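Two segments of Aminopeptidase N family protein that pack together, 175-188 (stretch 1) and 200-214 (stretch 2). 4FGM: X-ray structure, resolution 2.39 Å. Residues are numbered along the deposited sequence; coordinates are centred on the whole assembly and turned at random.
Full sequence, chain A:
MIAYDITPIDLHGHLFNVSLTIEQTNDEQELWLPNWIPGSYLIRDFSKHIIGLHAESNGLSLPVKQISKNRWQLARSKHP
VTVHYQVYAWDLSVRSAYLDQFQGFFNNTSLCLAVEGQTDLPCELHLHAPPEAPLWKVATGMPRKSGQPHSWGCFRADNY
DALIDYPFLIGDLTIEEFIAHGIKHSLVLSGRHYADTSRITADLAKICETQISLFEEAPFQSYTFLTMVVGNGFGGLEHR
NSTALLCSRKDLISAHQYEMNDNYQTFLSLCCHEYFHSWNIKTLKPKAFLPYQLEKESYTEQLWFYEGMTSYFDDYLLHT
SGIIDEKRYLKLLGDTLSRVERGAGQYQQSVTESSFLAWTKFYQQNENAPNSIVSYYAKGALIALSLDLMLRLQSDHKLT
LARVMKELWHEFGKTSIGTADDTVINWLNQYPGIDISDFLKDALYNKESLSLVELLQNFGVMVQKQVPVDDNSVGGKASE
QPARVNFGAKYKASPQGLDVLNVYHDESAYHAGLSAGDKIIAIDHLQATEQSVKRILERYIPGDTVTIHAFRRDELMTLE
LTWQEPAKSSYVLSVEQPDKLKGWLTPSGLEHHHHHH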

# COMPACT_ATOMS: atom_id res chain seq x y z
N ILE A 175 -8.87 -20.08 -8.98
CA ILE A 175 -9.70 -19.68 -7.85
C ILE A 175 -9.78 -20.77 -6.79
O ILE A 175 -10.21 -21.89 -7.07
CB ILE A 175 -11.13 -19.34 -8.31
CG1 ILE A 175 -11.09 -18.31 -9.45
CG2 ILE A 175 -11.95 -18.80 -7.14
CD1 ILE A 175 -12.46 -18.02 -10.07
N GLU A 176 -9.36 -20.43 -5.58
CA GLU A 176 -9.37 -21.36 -4.46
C GLU A 176 -10.17 -20.75 -3.31
O GLU A 176 -9.78 -19.73 -2.74
CB GLU A 176 -7.94 -21.65 -3.99
CG GLU A 176 -7.82 -22.75 -2.94
CD GLU A 176 -7.91 -24.14 -3.53
OE1 GLU A 176 -8.99 -24.53 -4.01
OE2 GLU A 176 -6.88 -24.85 -3.51
N GLU A 177 -11.29 -21.38 -2.98
CA GLU A 177 -12.16 -20.91 -1.92
C GLU A 177 -11.79 -21.48 -0.56
O GLU A 177 -11.20 -22.55 -0.46
CB GLU A 177 -13.61 -21.27 -2.26
CG GLU A 177 -14.49 -20.08 -2.56
CD GLU A 177 -15.26 -20.23 -3.86
OE1 GLU A 177 -15.84 -21.31 -4.08
OE2 GLU A 177 -15.28 -19.27 -4.65
N PHE A 178 -12.12 -20.74 0.49
CA PHE A 178 -11.87 -21.20 1.85
C PHE A 178 -12.78 -20.46 2.82
O PHE A 178 -13.44 -19.49 2.44
CB PHE A 178 -10.40 -21.00 2.25
CG PHE A 178 -9.93 -19.56 2.26
CD1 PHE A 178 -9.56 -18.93 1.08
CD2 PHE A 178 -9.81 -18.87 3.46
CE1 PHE A 178 -9.04 -17.63 1.09
CE2 PHE A 178 -9.29 -17.57 3.49
CZ PHE A 178 -8.91 -16.95 2.31
N ILE A 179 -12.85 -20.92 4.07
CA ILE A 179 -13.73 -20.24 5.02
C ILE A 179 -13.04 -19.85 6.31
O ILE A 179 -12.17 -20.56 6.82
CB ILE A 179 -15.00 -21.09 5.34
CG1 ILE A 179 -14.69 -22.12 6.43
CG2 ILE A 179 -15.50 -21.80 4.08
CD1 ILE A 179 -15.24 -21.73 7.80
N ALA A 180 -13.42 -18.69 6.83
CA ALA A 180 -12.88 -18.19 8.08
C ALA A 180 -14.10 -17.77 8.88
O ALA A 180 -14.86 -16.89 8.45
CB ALA A 180 -11.95 -17.01 7.82
N HIS A 181 -14.31 -18.41 10.03
CA HIS A 181 -15.45 -18.12 10.89
C HIS A 181 -16.76 -18.09 10.12
O HIS A 181 -17.51 -17.12 10.20
CB HIS A 181 -15.26 -16.80 11.63
CG HIS A 181 -14.28 -16.87 12.75
ND1 HIS A 181 -13.65 -18.05 13.11
CD2 HIS A 181 -13.81 -15.93 13.59
CE1 HIS A 181 -12.85 -17.82 14.13
NE2 HIS A 181 -12.92 -16.54 14.44
N GLY A 182 -17.02 -19.16 9.38
CA GLY A 182 -18.25 -19.26 8.62
C GLY A 182 -18.43 -18.31 7.45
O GLY A 182 -19.49 -18.27 6.83
N ILE A 183 -17.40 -17.52 7.15
CA ILE A 183 -17.51 -16.59 6.03
C ILE A 183 -16.72 -17.10 4.83
O ILE A 183 -15.61 -17.63 4.98
CB ILE A 183 -17.01 -15.18 6.45
CG1 ILE A 183 -17.88 -14.65 7.59
CG2 ILE A 183 -17.06 -14.22 5.25
CD1 ILE A 183 -17.61 -13.19 7.98
N LYS A 184 -17.30 -16.98 3.64
CA LYS A 184 -16.63 -17.44 2.42
C LYS A 184 -15.55 -16.47 1.95
O LYS A 184 -15.78 -15.26 1.89
CB LYS A 184 -17.62 -17.66 1.28
CG LYS A 184 -18.59 -18.80 1.50
CD LYS A 184 -19.24 -19.23 0.20
CE LYS A 184 -20.33 -20.25 0.45
NZ LYS A 184 -19.86 -21.34 1.34
N HIS A 185 -14.39 -17.02 1.63
CA HIS A 185 -13.25 -16.24 1.14
C HIS A 185 -12.74 -16.86 -0.15
O HIS A 185 -12.96 -18.04 -0.42
CB HIS A 185 -12.12 -16.24 2.17
CG HIS A 185 -12.38 -15.38 3.37
ND1 HIS A 185 -13.32 -15.70 4.33
CD2 HIS A 185 -11.82 -14.21 3.77
CE1 HIS A 185 -13.32 -14.77 5.27
NE2 HIS A 185 -12.42 -13.85 4.95
N SER A 186 -12.06 -16.05 -0.95
CA SER A 186 -11.50 -16.51 -2.22
C SER A 186 -10.13 -15.93 -2.49
O SER A 186 -9.87 -14.75 -2.21
CB SER A 186 -12.41 -16.13 -3.39
OG SER A 186 -13.66 -16.80 -3.33
N LEU A 187 -9.25 -16.77 -3.02
CA LEU A 187 -7.93 -16.33 -3.42
C LEU A 187 -8.01 -16.49 -4.92
O LEU A 187 -8.27 -17.58 -5.42
CB LEU A 187 -6.83 -17.23 -2.86
CG LEU A 187 -5.46 -16.89 -3.48
CD1 LEU A 187 -5.08 -15.45 -3.16
CD2 LEU A 187 -4.40 -17.85 -2.96
N VAL A 188 -7.82 -15.39 -5.65
CA VAL A 188 -7.88 -15.43 -7.10
C VAL A 188 -6.56 -15.00 -7.71
O VAL A 188 -6.01 -13.96 -7.34
CB VAL A 188 -9.00 -14.50 -7.63
CG1 VAL A 188 -9.10 -14.61 -9.15
CG2 VAL A 188 -10.31 -14.86 -6.97
N ILE A 200 -1.44 -21.87 0.71
CA ILE A 200 -1.58 -20.42 0.86
C ILE A 200 -2.95 -20.08 1.44
O ILE A 200 -3.09 -19.25 2.32
CB ILE A 200 -1.41 -19.70 -0.50
CG1 ILE A 200 0.02 -19.90 -1.02
CG2 ILE A 200 -1.69 -18.22 -0.36
CD1 ILE A 200 0.22 -19.44 -2.46
N THR A 201 -3.96 -20.77 0.94
CA THR A 201 -5.32 -20.57 1.37
C THR A 201 -5.48 -20.97 2.84
O THR A 201 -6.18 -20.30 3.60
CB THR A 201 -6.27 -21.36 0.45
OG1 THR A 201 -6.98 -20.44 -0.38
CG2 THR A 201 -7.21 -22.23 1.23
N ALA A 202 -4.81 -22.05 3.23
CA ALA A 202 -4.87 -22.51 4.61
C ALA A 202 -4.25 -21.45 5.52
O ALA A 202 -4.76 -21.19 6.61
CB ALA A 202 -4.12 -23.83 4.75
N ASP A 203 -3.15 -20.83 5.08
CA ASP A 203 -2.53 -19.78 5.89
C ASP A 203 -3.41 -18.53 5.94
O ASP A 203 -3.52 -17.89 6.99
CB ASP A 203 -1.14 -19.42 5.36
CG ASP A 203 -0.11 -20.51 5.62
OD1 ASP A 203 -0.32 -21.30 6.57
OD2 ASP A 203 0.90 -20.57 4.89
N LEU A 204 -4.04 -18.18 4.81
CA LEU A 204 -4.91 -17.01 4.79
C LEU A 204 -6.08 -17.22 5.75
O LEU A 204 -6.52 -16.28 6.43
CB LEU A 204 -5.41 -16.73 3.37
CG LEU A 204 -4.36 -16.21 2.37
CD1 LEU A 204 -5.00 -16.00 0.99
CD2 LEU A 204 -3.76 -14.90 2.90
N ALA A 205 -6.58 -18.45 5.81
CA ALA A 205 -7.69 -18.77 6.70
C ALA A 205 -7.28 -18.45 8.14
O ALA A 205 -8.06 -17.87 8.90
CB ALA A 205 -8.08 -20.24 6.58
N LYS A 206 -6.05 -18.81 8.50
CA LYS A 206 -5.55 -18.54 9.84
C LYS A 206 -5.46 -17.04 10.08
O LYS A 206 -5.99 -16.53 11.08
CB LYS A 206 -4.18 -19.19 10.06
CG LYS A 206 -4.27 -20.60 10.62
CD LYS A 206 -2.92 -21.12 11.13
CE LYS A 206 -2.08 -21.72 10.02
NZ LYS A 206 -0.81 -22.30 10.55
N ILE A 207 -4.80 -16.33 9.18
CA ILE A 207 -4.67 -14.89 9.32
C ILE A 207 -6.04 -14.23 9.44
O ILE A 207 -6.29 -13.44 10.35
CB ILE A 207 -3.92 -14.29 8.12
CG1 ILE A 207 -2.48 -14.81 8.09
CG2 ILE A 207 -3.95 -12.77 8.19
CD1 ILE A 207 -1.74 -14.51 6.81
N CYS A 208 -6.94 -14.59 8.53
CA CYS A 208 -8.29 -14.02 8.52
C CYS A 208 -9.10 -14.31 9.78
O CYS A 208 -9.77 -13.41 10.31
CB CYS A 208 -9.05 -14.51 7.29
SG CYS A 208 -8.44 -13.81 5.74
N GLU A 209 -9.06 -15.55 10.26
CA GLU A 209 -9.80 -15.87 11.47
C GLU A 209 -9.25 -15.05 12.63
O GLU A 209 -10.02 -14.54 13.45
CB GLU A 209 -9.72 -17.37 11.77
CG GLU A 209 -10.69 -18.17 10.91
CD GLU A 209 -10.60 -19.67 11.11
OE1 GLU A 209 -9.47 -20.20 11.07
OE2 GLU A 209 -11.66 -20.31 11.28
N THR A 210 -7.94 -14.90 12.69
CA THR A 210 -7.32 -14.11 13.75
C THR A 210 -7.88 -12.69 13.73
O THR A 210 -8.17 -12.11 14.77
CB THR A 210 -5.80 -14.06 13.59
OG1 THR A 210 -5.26 -15.36 13.82
CG2 THR A 210 -5.18 -13.09 14.55
N GLN A 211 -8.05 -12.13 12.54
CA GLN A 211 -8.56 -10.77 12.44
C GLN A 211 -10.04 -10.66 12.82
O GLN A 211 -10.43 -9.76 13.57
CB GLN A 211 -8.28 -10.19 11.05
CG GLN A 211 -6.78 -10.01 10.80
CD GLN A 211 -6.45 -9.01 9.69
OE1 GLN A 211 -7.10 -7.98 9.55
NE2 GLN A 211 -5.40 -9.31 8.92
N ILE A 212 -10.86 -11.57 12.31
CA ILE A 212 -12.28 -11.56 12.63
C ILE A 212 -12.46 -11.74 14.14
O ILE A 212 -13.32 -11.10 14.75
CB ILE A 212 -13.04 -12.67 11.88
CG1 ILE A 212 -12.99 -12.40 10.38
CG2 ILE A 212 -14.48 -12.72 12.36
CD1 ILE A 212 -13.45 -13.57 9.53
N SER A 213 -11.66 -12.62 14.74
CA SER A 213 -11.74 -12.83 16.19
C SER A 213 -11.36 -11.54 16.90
O SER A 213 -11.95 -11.20 17.92
CB SER A 213 -10.77 -13.94 16.64
OG SER A 213 -11.19 -15.20 16.16
N LEU A 214 -10.37 -10.84 16.36
CA LEU A 214 -9.90 -9.60 16.95
C LEU A 214 -11.00 -8.54 17.06
O LEU A 214 -11.21 -7.96 18.13
CB LEU A 214 -8.72 -9.04 16.15
CG LEU A 214 -7.99 -7.81 16.68
CD1 LEU A 214 -6.58 -7.77 16.12
CD2 LEU A 214 -8.75 -6.54 16.32

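Stretch 1 is a β-hairpin and stretch 2 is a helix that packs against one face of it. The two strands, 175-180 and 183-188, are joined by a type I' turn from A180 to I183. The first strand runs at 27° to the helix, and their axes approach to 7.7 Å. The second strand is at 136°, with a closest approach of 9.5 Å.

In the hairpin the backbone N and O of E176, F178, A180, I183, H185 and L187 are paired with each other, and the helix has its regular ladder. E176 N bonds to L187 O at 3.1 Å and L187 N to E176 O at 3.0 Å. F178 and H185 pair in the same way, with F178 N to H185 O at 3.0 Å and H185 N to F178 O at 2.8 Å. The turn is closed by A180 N to I183 O at 3.1 Å and I183 N to A180 O at 2.9 Å. In the helix, for example, C208 N bonds to L204 O at 2.7 Å. Two hydrogen bonds cross the contact; many of the other close pairs are apolar.

Both hydrogen bonds between the stretches involve H181, in the turn. H181 N reaches E209 OE2 at 3.5 Å. The angle of 164° is nearly straight, but the distance makes the bond weak. Its ring is held better: H181 NE2 and S213 OG are 2.8 Å apart, and either could be the donor. S213 OG also lies 3.0 Å from E209 O, one helical turn back, so its single proton has two acceptors within reach. The edge of the H181 ring also meets I212, with H181 CD2 3.5 Å from I212 CG2. E209 CG lies over one face, 4.0 Å from the centroid of the H181 ring, in a CH-pi contact. E209 thus meets H181 with both its carboxylate and its aliphatic chain.

H185 is buried, and both ring nitrogens are satisfied. H185 ND1 donates to I183 O at 3.1 Å, and NE2 is bonded elsewhere in the structure. Toward the helix the ring offers carbon: H185 CD2 is 3.9 Å from C208 SG. The sulfur approaches the ring obliquely.

F178 packs against several helix residues. F178 CZ is 3.7 Å from L204 CB, and F178 CD2 is 3.8 Å from A205 CB. T201 O sits over one face of the ring. T201 O already accepts from A205 N at 2.9 Å, so it is satisfied within the helix. T201 OG1 comes close to F178 CD1, at 3.3 Å, and to E176 CG, at 3.5 Å. Both neighbours are carbon, so neither contact is a hydrogen bond.

Several further contacts are between apolar side chains. A180 has a small side chain, and the helix comes close here: A180 CA and E209 CA are 5.1 Å apart. A180 CB meets C208 CB at 3.9 Å, and it also lies close to E209, with A180 CB 3.5 Å from E209 CG. Elsewhere in the contact, L187 CD2 meets I200 CG2 at 3.8 Å.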